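PDB 5U1T: separin from Saccharomyces cerevisiae, which cleaves the cohesin subunit MCD1/SCC1 at the onset of anaphase as a caspase-like cysteine protease, after being held inactive by securin for most of the cell cycle. Local coordinates for residues K1213-W1216 with T1217-D1221; R1225-Q1228 with L1229-I1233; G1420-S1423 with R1424-S1427. All coordinates share one frame; numbering follows the deposited sequence.

All three contacts are local, each within one continuous run of chain in the peptidase C50 region. Interactions 1 and 2 follow in series along helix 1209-1237, centres about 18 Å apart, and both turn residues toward helix 1180-1198. Interaction 3 comes later, where the loop after strand 1412-1416 enters helix 1423-1436, its centre about 23 Å from that of interaction 1 and about 33 Å from that of interaction 2. Interactions 1 and 3 do not touch, nearest atoms being about 9 Å apart, yet both approach Cys1497, the probable active-site cysteine, and both meet the chain of another protein. Two helices thus probably border the active site, while interaction 2, farther along, seats helix 1209-1237 on helix 1180-1198.

Interaction 1: residues K1213-W1216 with T1217-D1221; sequences KSWW and TTRYD
Residues 1213-1216 and 1217-1221 are successive turns of one alpha-helix, joined by backbone bonds from Thr1217, Thr1218, Arg1219 and Tyr1220 to the carbonyls four residues earlier. Lys1213 O is gripped twice, by Thr1217 N at 2.8 Å and by Thr1217 OG1 at 3.0 Å, arriving from opposite faces of the carbonyl plane. Trp1215 and Arg1219 run side by side: CD of Arg1219 sits over the six-membered ring, 3.5 Å from its centroid, in a CH-pi contact. The indole takes this place because CG of Trp1215 is anti to its own N (chi1 -178°). Its CZ3 stands 3.5 Å above the plane of the Trp1216 ring, over its centre, while Trp1216 CE3 meets Tyr1220 CE1 obliquely at 3.8 Å. Trp1215 NE1 hydrogen-bonds Thr1197 O. Replacing Trp1215 by alanine would probably strip the aromatic cover from Arg1219 CD, open a gap beside it and leave Thr1197 O without its indole N-H. Arg1219, its side chain about 8 Å from that of Cys1497, uses NE and NH2 to bond Thr1197 OG1 and Ser1194 OG. Helix 1209-1237 is thereby tied to the end of helix 1180-1198, with loop residues Thr1533, Leu1577 and Leu1580 against Arg1219 and another protein's chain against both tryptophans.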
ATOM      1  N   LYS A1213     -27.866 -46.328 -30.219  1.00 86.61           N
ATOM      2  CA  LYS A1213     -26.891 -47.400 -30.301  1.00 83.11           C
ATOM      3  C   LYS A1213     -25.474 -46.857 -30.196  1.00 84.48           C
ATOM      4  O   LYS A1213     -24.583 -47.542 -29.688  1.00 82.34           O
ATOM      5  CB  LYS A1213     -27.078 -48.209 -31.597  1.00 88.69           C
ATOM      6  CG  LYS A1213     -28.372 -49.049 -31.618  1.00 90.18           C
ATOM      7  CD  LYS A1213     -28.381 -50.125 -32.700  1.00 87.91           C
ATOM      8  CE  LYS A1213     -29.272 -51.308 -32.266  1.00 96.22           C
ATOM      9  NZ  LYS A1213     -29.302 -52.501 -33.200  1.00 97.81           N
ATOM     10  N   SER A1214     -25.259 -45.621 -30.640  1.00 86.04           N
ATOM     11  CA  SER A1214     -23.923 -45.033 -30.549  1.00 79.63           C
ATOM     12  C   SER A1214     -23.530 -44.749 -29.106  1.00 76.65           C
ATOM     13  O   SER A1214     -22.422 -45.062 -28.683  1.00 78.87           O
ATOM     14  CB  SER A1214     -23.827 -43.753 -31.374  1.00 86.13           C
ATOM     15  OG  SER A1214     -23.558 -44.052 -32.732  1.00 86.61           O
ATOM     16  N   TRP A1215     -24.444 -44.157 -28.351  1.00 76.64           N
ATOM     17  CA  TRP A1215     -24.216 -43.864 -26.940  1.00 75.26           C
ATOM     18  C   TRP A1215     -23.919 -45.165 -26.181  1.00 73.88           C
ATOM     19  O   TRP A1215     -23.156 -45.177 -25.219  1.00 74.46           O
ATOM     20  CB  TRP A1215     -25.441 -43.130 -26.372  1.00 70.39           C
ATOM     21  CG  TRP A1215     -25.387 -42.685 -24.938  1.00 68.34           C
ATOM     22  CD1 TRP A1215     -24.978 -41.473 -24.476  1.00 69.07           C
ATOM     23  CD2 TRP A1215     -25.820 -43.428 -23.785  1.00 69.24           C
ATOM     24  NE1 TRP A1215     -25.098 -41.419 -23.107  1.00 71.26           N
ATOM     25  CE2 TRP A1215     -25.615 -42.606 -22.659  1.00 67.80           C
ATOM     26  CE3 TRP A1215     -26.352 -44.712 -23.598  1.00 69.26           C
ATOM     27  CZ2 TRP A1215     -25.921 -43.024 -21.360  1.00 70.24           C
ATOM     28  CZ3 TRP A1215     -26.651 -45.132 -22.306  1.00 70.55           C
ATOM     29  CH2 TRP A1215     -26.439 -44.287 -21.206  1.00 72.58           C
ATOM     30  N   TRP A1216     -24.505 -46.267 -26.639  1.00 78.08           N
ATOM     31  CA  TRP A1216     -24.332 -47.552 -25.974  1.00 74.96           C
ATOM     32  C   TRP A1216     -23.032 -48.227 -26.393  1.00 76.34           C
ATOM     33  O   TRP A1216     -22.376 -48.922 -25.600  1.00 70.15           O
ATOM     34  CB  TRP A1216     -25.516 -48.470 -26.266  1.00 68.70           C
ATOM     35  CG  TRP A1216     -26.668 -48.308 -25.316  1.00 70.53           C
ATOM     36  CD1 TRP A1216     -27.931 -47.918 -25.628  1.00 70.72           C
ATOM     37  CD2 TRP A1216     -26.658 -48.542 -23.897  1.00 70.12           C
ATOM     38  NE1 TRP A1216     -28.712 -47.898 -24.498  1.00 74.55           N
ATOM     39  CE2 TRP A1216     -27.953 -48.274 -23.422  1.00 68.83           C
ATOM     40  CE3 TRP A1216     -25.678 -48.953 -22.986  1.00 68.31           C
ATOM     41  CZ2 TRP A1216     -28.296 -48.399 -22.076  1.00 72.10           C
ATOM     42  CZ3 TRP A1216     -26.021 -49.072 -21.651  1.00 72.25           C
ATOM     43  CH2 TRP A1216     -27.317 -48.798 -21.210  1.00 71.29           C
ATOM     44  N   THR A1217     -22.669 -48.026 -27.650  1.00 72.47           N
ATOM     45  CA  THR A1217     -21.391 -48.502 -28.130  1.00 72.52           C
ATOM     46  C   THR A1217     -20.288 -47.841 -27.341  1.00 78.92           C
ATOM     47  O   THR A1217     -19.365 -48.516 -26.870  1.00 79.47           O
ATOM     48  CB  THR A1217     -21.202 -48.207 -29.606  1.00 72.54           C
ATOM     49  OG1 THR A1217     -22.053 -49.072 -30.365  1.00 79.80           O
ATOM     50  CG2 THR A1217     -19.756 -48.433 -30.005  1.00 70.10           C
ATOM     51  N   THR A1218     -20.407 -46.523 -27.189  1.00 74.05           N
ATOM     52  CA  THR A1218     -19.400 -45.721 -26.509  1.00 71.39           C
ATOM     53  C   THR A1218     -19.243 -46.098 -25.035  1.00 70.69           C
ATOM     54  O   THR A1218     -18.117 -46.184 -24.547  1.00 67.27           O
ATOM     55  CB  THR A1218     -19.720 -44.197 -26.623  1.00 69.54           C
ATOM     56  OG1 THR A1218     -19.467 -43.744 -27.962  1.00 64.31           O
ATOM     57  CG2 THR A1218     -18.875 -43.378 -25.653  1.00 63.34           C
ATOM     58  N   ARG A1219     -20.352 -46.319 -24.326  1.00 70.30           N
ATOM     59  CA  ARG A1219     -20.267 -46.645 -22.901  1.00 68.52           C
ATOM     60  C   ARG A1219     -19.781 -48.081 -22.672  1.00 73.13           C
ATOM     61  O   ARG A1219     -19.005 -48.336 -21.748  1.00 76.79           O
ATOM     62  CB  ARG A1219     -21.606 -46.424 -22.202  1.00 64.95           C
ATOM     63  CG  ARG A1219     -22.096 -44.996 -22.258  1.00 68.80           C
ATOM     64  CD  ARG A1219     -22.991 -44.678 -21.093  1.00 61.43           C
ATOM     65  NE  ARG A1219     -22.227 -44.198 -19.951  1.00 63.56           N
ATOM     66  CZ  ARG A1219     -22.176 -44.821 -18.782  1.00 66.83           C
ATOM     67  NH1 ARG A1219     -22.847 -45.945 -18.620  1.00 67.87           N
ATOM     68  NH2 ARG A1219     -21.459 -44.322 -17.777  1.00 65.93           N
ATOM     69  N   TYR A1220     -20.219 -49.021 -23.501  1.00 75.68           N
ATOM     70  CA  TYR A1220     -19.714 -50.391 -23.397  1.00 75.55           C
ATOM     71  C   TYR A1220     -18.212 -50.407 -23.704  1.00 74.81           C
ATOM     72  O   TYR A1220     -17.453 -51.229 -23.182  1.00 74.03           O
ATOM     73  CB  TYR A1220     -20.474 -51.333 -24.340  1.00 76.75           C
ATOM     74  CG  TYR A1220     -21.603 -52.108 -23.680  1.00 79.63           C
ATOM     75  CD1 TYR A1220     -22.893 -51.583 -23.609  1.00 75.55           C
ATOM     76  CD2 TYR A1220     -21.385 -53.391 -23.146  1.00 85.95           C
ATOM     77  CE1 TYR A1220     -23.948 -52.308 -23.019  1.00 77.59           C
ATOM     78  CE2 TYR A1220     -22.436 -54.128 -22.551  1.00 91.62           C
ATOM     79  CZ  TYR A1220     -23.724 -53.569 -22.486  1.00 82.46           C
ATOM     80  OH  TYR A1220     -24.764 -54.283 -21.894  1.00 81.01           O
ATOM     81  N   ASP A1221     -17.790 -49.473 -24.544  1.00 73.68           N
ATOM     82  CA  ASP A1221     -16.395 -49.351 -24.924  1.00 66.51           C
ATOM     83  C   ASP A1221     -15.556 -48.718 -23.829  1.00 67.91           C
ATOM     84  O   ASP A1221     -14.411 -49.098 -23.587  1.00 70.72           O
ATOM     85  CB  ASP A1221     -16.282 -48.526 -26.185  1.00 68.04           C
ATOM     86  CG  ASP A1221     -15.023 -48.796 -26.913  1.00 76.00           C
ATOM     87  OD1 ASP A1221     -13.996 -48.161 -26.585  1.00 80.09           O
ATOM     88  OD2 ASP A1221     -15.059 -49.678 -27.794  1.00 84.61           O
TER

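Interaction 2: residues R1225-Q1228 with L1229-I1233; sequences RMQQ and LLNNI
The carboxamide of Asn1232 turns one face to the carbonyl oxygen of Gln1228, which stands almost directly above the amide carbon, Gln1228 O to Asn1232 CG being 3.3 Å. Asn1232 OD1 is no nearer to that oxygen, and as both are acceptors no bond joins them; the oxygen is taken instead by Asn1232 N at 2.9 Å, with a fairly straight N-H (167°). CG of Asn1232 lies anti to its carbonyl carbon (chi1 -63°), which folds the amide back alongside the preceding turn. Arg1225 makes no close side-chain contact with 1229-1233; its NH1 forms a salt bridge with Glu1193 of helix 1180-1198. On the buried flank, Leu1230 carries CG to 3.4 Å from Met1226 O, and its CD1 passes Met1226 CG at 4.3 Å, a loose apolar touch. Leu1230 N also bonds Met1226 O, at 3.1 Å. Met1226 and Leu1229 rest on Leu1187 of helix 1180-1198, and Leu1230 meets Pro1370 and Tyr1579 in loops. Between the two turns, then, the backbone bonds do the holding and the side chains add little polar grip. The helix is amphipathic here: Gln1228 and Asn1232 belong to an exposed flank, whereas Met1226, Leu1229 and Leu1230 make an apolar seam buried against helix 1180-1198 and the loops carrying Pro1370 and Tyr1579, with the Arg1225 salt bridge as a charged tie beside it.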
ATOM      1  N   ARG A1225     -12.438 -50.415 -21.681  1.00 68.01           N
ATOM      2  CA  ARG A1225     -11.188 -49.704 -21.492  1.00 60.95           C
ATOM      3  C   ARG A1225     -10.825 -49.656 -20.012  1.00 65.28           C
ATOM      4  O   ARG A1225      -9.663 -49.861 -19.652  1.00 62.63           O
ATOM      5  CB  ARG A1225     -11.276 -48.303 -22.070  1.00 61.28           C
ATOM      6  CG  ARG A1225     -11.274 -48.271 -23.575  1.00 61.99           C
ATOM      7  CD  ARG A1225     -11.464 -46.846 -24.092  1.00 66.80           C
ATOM      8  NE  ARG A1225     -10.697 -45.846 -23.345  1.00 68.63           N
ATOM      9  CZ  ARG A1225     -10.804 -44.528 -23.529  1.00 69.33           C
ATOM     10  NH1 ARG A1225     -11.644 -44.043 -24.437  1.00 64.78           N
ATOM     11  NH2 ARG A1225     -10.069 -43.685 -22.809  1.00 70.52           N
ATOM     12  N   MET A1226     -11.817 -49.415 -19.151  1.00 66.86           N
ATOM     13  CA  MET A1226     -11.538 -49.356 -17.717  1.00 66.27           C
ATOM     14  C   MET A1226     -11.210 -50.721 -17.117  1.00 65.60           C
ATOM     15  O   MET A1226     -10.289 -50.848 -16.302  1.00 65.66           O
ATOM     16  CB  MET A1226     -12.695 -48.752 -16.940  1.00 58.06           C
ATOM     17  CG  MET A1226     -12.330 -48.637 -15.475  1.00 57.38           C
ATOM     18  SD  MET A1226     -13.516 -47.776 -14.458  1.00 70.20           S
ATOM     19  CE  MET A1226     -13.425 -46.122 -15.159  1.00 60.66           C
ATOM     20  N   GLN A1227     -11.972 -51.735 -17.505  1.00 63.30           N
ATOM     21  CA  GLN A1227     -11.671 -53.097 -17.099  1.00 64.95           C
ATOM     22  C   GLN A1227     -10.246 -53.501 -17.483  1.00 61.98           C
ATOM     23  O   GLN A1227      -9.540 -54.139 -16.707  1.00 61.27           O
ATOM     24  CB  GLN A1227     -12.656 -54.074 -17.729  1.00 69.80           C
ATOM     25  CG  GLN A1227     -12.235 -55.535 -17.573  1.00 70.37           C
ATOM     26  CD  GLN A1227     -13.213 -56.504 -18.197  1.00 69.55           C
ATOM     27  OE1 GLN A1227     -13.603 -56.356 -19.360  1.00 72.35           O
ATOM     28  NE2 GLN A1227     -13.623 -57.509 -17.422  1.00 72.12           N
ATOM     29  N   GLN A1228      -9.833 -53.121 -18.687  1.00 62.48           N
ATOM     30  CA  GLN A1228      -8.513 -53.461 -19.173  1.00 63.05           C
ATOM     31  C   GLN A1228      -7.441 -52.761 -18.354  1.00 63.44           C
ATOM     32  O   GLN A1228      -6.435 -53.368 -18.009  1.00 67.06           O
ATOM     33  CB  GLN A1228      -8.383 -53.112 -20.651  1.00 57.34           C
ATOM     34  CG  GLN A1228      -8.733 -54.264 -21.573  1.00 60.12           C
ATOM     35  CD  GLN A1228      -9.072 -53.798 -22.983  1.00 75.59           C
ATOM     36  OE1 GLN A1228      -9.025 -52.593 -23.286  1.00 74.33           O
ATOM     37  NE2 GLN A1228      -9.439 -54.743 -23.849  1.00 74.47           N
ATOM     38  N   LEU A1229      -7.659 -51.495 -18.027  1.00 60.96           N
ATOM     39  CA  LEU A1229      -6.687 -50.734 -17.257  1.00 60.74           C
ATOM     40  C   LEU A1229      -6.476 -51.350 -15.875  1.00 61.67           C
ATOM     41  O   LEU A1229      -5.349 -51.467 -15.398  1.00 62.08           O
ATOM     42  CB  LEU A1229      -7.136 -49.276 -17.127  1.00 58.90           C
ATOM     43  CG  LEU A1229      -6.311 -48.326 -16.258  1.00 59.08           C
ATOM     44  CD1 LEU A1229      -4.891 -48.190 -16.795  1.00 59.99           C
ATOM     45  CD2 LEU A1229      -6.987 -46.973 -16.186  1.00 56.70           C
ATOM     46  N   LEU A1230      -7.568 -51.749 -15.237  1.00 60.27           N
ATOM     47  CA  LEU A1230      -7.489 -52.369 -13.919  1.00 62.64           C
ATOM     48  C   LEU A1230      -6.812 -53.735 -14.009  1.00 63.82           C
ATOM     49  O   LEU A1230      -6.065 -54.155 -13.112  1.00 61.27           O
ATOM     50  CB  LEU A1230      -8.879 -52.507 -13.312  1.00 59.69           C
ATOM     51  CG  LEU A1230      -9.659 -51.232 -13.025  1.00 60.18           C
ATOM     52  CD1 LEU A1230     -11.071 -51.620 -12.612  1.00 64.94           C
ATOM     53  CD2 LEU A1230      -8.972 -50.462 -11.921  1.00 59.27           C
ATOM     54  N   ASN A1231      -7.075 -54.425 -15.107  1.00 60.87           N
ATOM     55  CA  ASN A1231      -6.375 -55.658 -15.366  1.00 65.26           C
ATOM     56  C   ASN A1231      -4.873 -55.442 -15.457  1.00 63.21           C
ATOM     57  O   ASN A1231      -4.115 -56.140 -14.781  1.00 64.11           O
ATOM     58  CB  ASN A1231      -6.895 -56.302 -16.630  1.00 62.28           C
ATOM     59  CG  ASN A1231      -7.639 -57.556 -16.336  1.00 70.77           C
ATOM     60  OD1 ASN A1231      -8.817 -57.514 -15.938  1.00 63.50           O
ATOM     61  ND2 ASN A1231      -6.950 -58.706 -16.486  1.00 71.62           N
ATOM     62  N   ASN A1232      -4.451 -54.468 -16.265  1.00 62.83           N
ATOM     63  CA  ASN A1232      -3.033 -54.126 -16.399  1.00 66.99           C
ATOM     64  C   ASN A1232      -2.405 -53.860 -15.052  1.00 65.73           C
ATOM     65  O   ASN A1232      -1.312 -54.329 -14.759  1.00 65.88           O
ATOM     66  CB  ASN A1232      -2.815 -52.890 -17.278  1.00 69.76           C
ATOM     67  CG  ASN A1232      -3.274 -53.085 -18.721  1.00 77.77           C
ATOM     68  OD1 ASN A1232      -3.494 -54.215 -19.194  1.00 75.61           O
ATOM     69  ND2 ASN A1232      -3.411 -51.959 -19.442  1.00 87.60           N
ATOM     70  N   ILE A1233      -3.113 -53.090 -14.236  1.00 66.30           N
ATOM     71  CA  ILE A1233      -2.613 -52.718 -12.929  1.00 64.74           C
ATOM     72  C   ILE A1233      -2.430 -53.964 -12.058  1.00 63.63           C
ATOM     73  O   ILE A1233      -1.349 -54.167 -11.509  1.00 66.41           O
ATOM     74  CB  ILE A1233      -3.544 -51.680 -12.272  1.00 60.41           C
ATOM     75  CG1 ILE A1233      -3.227 -50.302 -12.869  1.00 63.38           C
ATOM     76  CG2 ILE A1233      -3.373 -51.677 -10.763  1.00 58.32           C
ATOM     77  CD1 ILE A1233      -4.295 -49.240 -12.674  1.00 61.22           C
TER

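Interaction 3: residues G1420-S1423 with R1424-S1427; sequences GDLS and RTES
The side chains of Leu1422 and Thr1425 run alongside each other in the same direction, where the loop enters helix 1423-1436 with Leu1422 as N-cap. The leucine CB comes 3.9 Å from Thr1425 OG1. That hydroxyl stands beside its own backbone N (chi1 -53°) and is hydrogen-bonded to Asp1538 OD2 on helix 1534-1548. The side chain of Leu1422 is about 7 Å from that of Cys1497, the probable nucleophile. A leucine N-cap has no polar side-chain atom to offer the first turn, and it contributes its carbonyl: Glu1426 N bonds Leu1422 O at 3.1 Å, in the carbonyl plane. One residue on, Ser1423 O accepts twice from Ser1427, from OG at 2.8 Å and from N at 3.0 Å. The serine hydroxyl reaches back because OG is turned anti to its carbonyl carbon (chi1 -53°), and the backbone N-H comes from above the carbonyl plane. Glu1426 starts with CB 3.5 Å from Ser1423 O, then extends away to a salt bridge with Lys1430. Arg1424 bends at its third torsion and pairs with Asp1534. The helix leads from strand 1412-1416 to its parallel neighbour 1444-1447, a beta-alpha-beta crossover in the protease sheet. Chemically, backbone carbonyls and one serine hydroxyl close the first turn, whereas the charged side chains spend their bonds on other partners: Thr1425 and Arg1424 fasten the start of this helix to Asp1538 and Asp1534 of helix 1534-1548.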
ATOM      1  N   GLY A1420     -36.503 -33.263  -9.728  1.00 76.74           N
ATOM      2  CA  GLY A1420     -37.411 -33.754 -10.751  1.00 74.78           C
ATOM      3  C   GLY A1420     -36.743 -34.064 -12.080  1.00 81.72           C
ATOM      4  O   GLY A1420     -37.369 -33.941 -13.128  1.00 82.15           O
ATOM      5  N   ASP A1421     -35.469 -34.455 -12.035  1.00 85.36           N
ATOM      6  CA  ASP A1421     -34.705 -34.762 -13.245  1.00 85.81           C
ATOM      7  C   ASP A1421     -34.356 -36.245 -13.324  1.00 83.75           C
ATOM      8  O   ASP A1421     -33.545 -36.661 -14.162  1.00 82.81           O
ATOM      9  CB  ASP A1421     -33.420 -33.919 -13.321  1.00 78.08           C
ATOM     10  CG  ASP A1421     -32.655 -33.893 -12.007  1.00 85.10           C
ATOM     11  OD1 ASP A1421     -33.061 -34.622 -11.075  1.00 81.97           O
ATOM     12  OD2 ASP A1421     -31.642 -33.149 -11.907  1.00 86.46           O
ATOM     13  N   LEU A1422     -34.974 -37.029 -12.442  1.00 79.42           N
ATOM     14  CA  LEU A1422     -34.724 -38.462 -12.353  1.00 82.55           C
ATOM     15  C   LEU A1422     -36.021 -39.189 -12.056  1.00 83.70           C
ATOM     16  O   LEU A1422     -36.182 -39.792 -10.993  1.00 82.96           O
ATOM     17  CB  LEU A1422     -33.699 -38.780 -11.263  1.00 81.84           C
ATOM     18  CG  LEU A1422     -32.220 -38.486 -11.498  1.00 77.49           C
ATOM     19  CD1 LEU A1422     -31.440 -38.804 -10.240  1.00 71.32           C
ATOM     20  CD2 LEU A1422     -31.702 -39.281 -12.679  1.00 76.51           C
ATOM     21  N   SER A1423     -36.945 -39.157 -13.004  1.00 82.16           N
ATOM     22  CA  SER A1423     -38.316 -39.497 -12.687  1.00 84.97           C
ATOM     23  C   SER A1423     -38.560 -41.001 -12.606  1.00 86.08           C
ATOM     24  O   SER A1423     -39.498 -41.442 -11.937  1.00 86.95           O
ATOM     25  CB  SER A1423     -39.241 -38.833 -13.705  1.00 85.28           C
ATOM     26  OG  SER A1423     -39.146 -37.410 -13.583  1.00 89.22           O
ATOM     27  N   ARG A1424     -37.710 -41.787 -13.264  1.00 86.22           N
ATOM     28  CA  ARG A1424     -37.812 -43.254 -13.210  1.00 82.96           C
ATOM     29  C   ARG A1424     -37.276 -43.755 -11.878  1.00 78.33           C
ATOM     30  O   ARG A1424     -37.762 -44.738 -11.312  1.00 78.04           O
ATOM     31  CB  ARG A1424     -37.032 -43.893 -14.367  1.00 78.26           C
ATOM     32  CG  ARG A1424     -37.388 -45.343 -14.737  1.00 81.63           C
ATOM     33  CD  ARG A1424     -36.588 -45.768 -15.985  1.00 89.37           C
ATOM     34  NE  ARG A1424     -36.318 -44.611 -16.855  1.00 93.95           N
ATOM     35  CZ  ARG A1424     -35.106 -44.123 -17.135  1.00 91.88           C
ATOM     36  NH1 ARG A1424     -34.974 -43.057 -17.926  1.00 85.52           N
ATOM     37  NH2 ARG A1424     -34.029 -44.702 -16.636  1.00 88.49           N
ATOM     38  N   THR A1425     -36.243 -43.067 -11.398  1.00 81.11           N
ATOM     39  CA  THR A1425     -35.679 -43.337 -10.088  1.00 82.81           C
ATOM     40  C   THR A1425     -36.751 -43.069  -9.047  1.00 81.67           C
ATOM     41  O   THR A1425     -36.976 -43.884  -8.149  1.00 81.75           O
ATOM     42  CB  THR A1425     -34.438 -42.470  -9.797  1.00 75.16           C
ATOM     43  OG1 THR A1425     -33.495 -42.610 -10.862  1.00 77.29           O
ATOM     44  CG2 THR A1425     -33.802 -42.883  -8.481  1.00 68.90           C
ATOM     45  N   GLU A1426     -37.418 -41.927  -9.178  1.00 84.57           N
ATOM     46  CA  GLU A1426     -38.504 -41.617  -8.267  1.00 84.96           C
ATOM     47  C   GLU A1426     -39.531 -42.735  -8.289  1.00 81.62           C
ATOM     48  O   GLU A1426     -39.950 -43.187  -7.235  1.00 77.32           O
ATOM     49  CB  GLU A1426     -39.165 -40.291  -8.604  1.00 83.29           C
ATOM     50  CG  GLU A1426     -40.179 -39.871  -7.544  1.00 87.34           C
ATOM     51  CD  GLU A1426     -40.851 -38.538  -7.849  1.00 90.07           C
ATOM     52  OE1 GLU A1426     -40.297 -37.476  -7.488  1.00 86.37           O
ATOM     53  OE2 GLU A1426     -41.938 -38.558  -8.458  1.00 96.29           O
ATOM     54  N   SER A1427     -39.893 -43.203  -9.482  1.00 79.35           N
ATOM     55  CA  SER A1427     -40.867 -44.294  -9.620  1.00 79.58           C
ATOM     56  C   SER A1427     -40.469 -45.530  -8.834  1.00 83.93           C
ATOM     57  O   SER A1427     -41.309 -46.143  -8.169  1.00 86.19           O
ATOM     58  CB  SER A1427     -41.055 -44.691 -11.089  1.00 80.09           C
ATOM     59  OG  SER A1427     -41.363 -43.574 -11.902  1.00 82.41           O
TER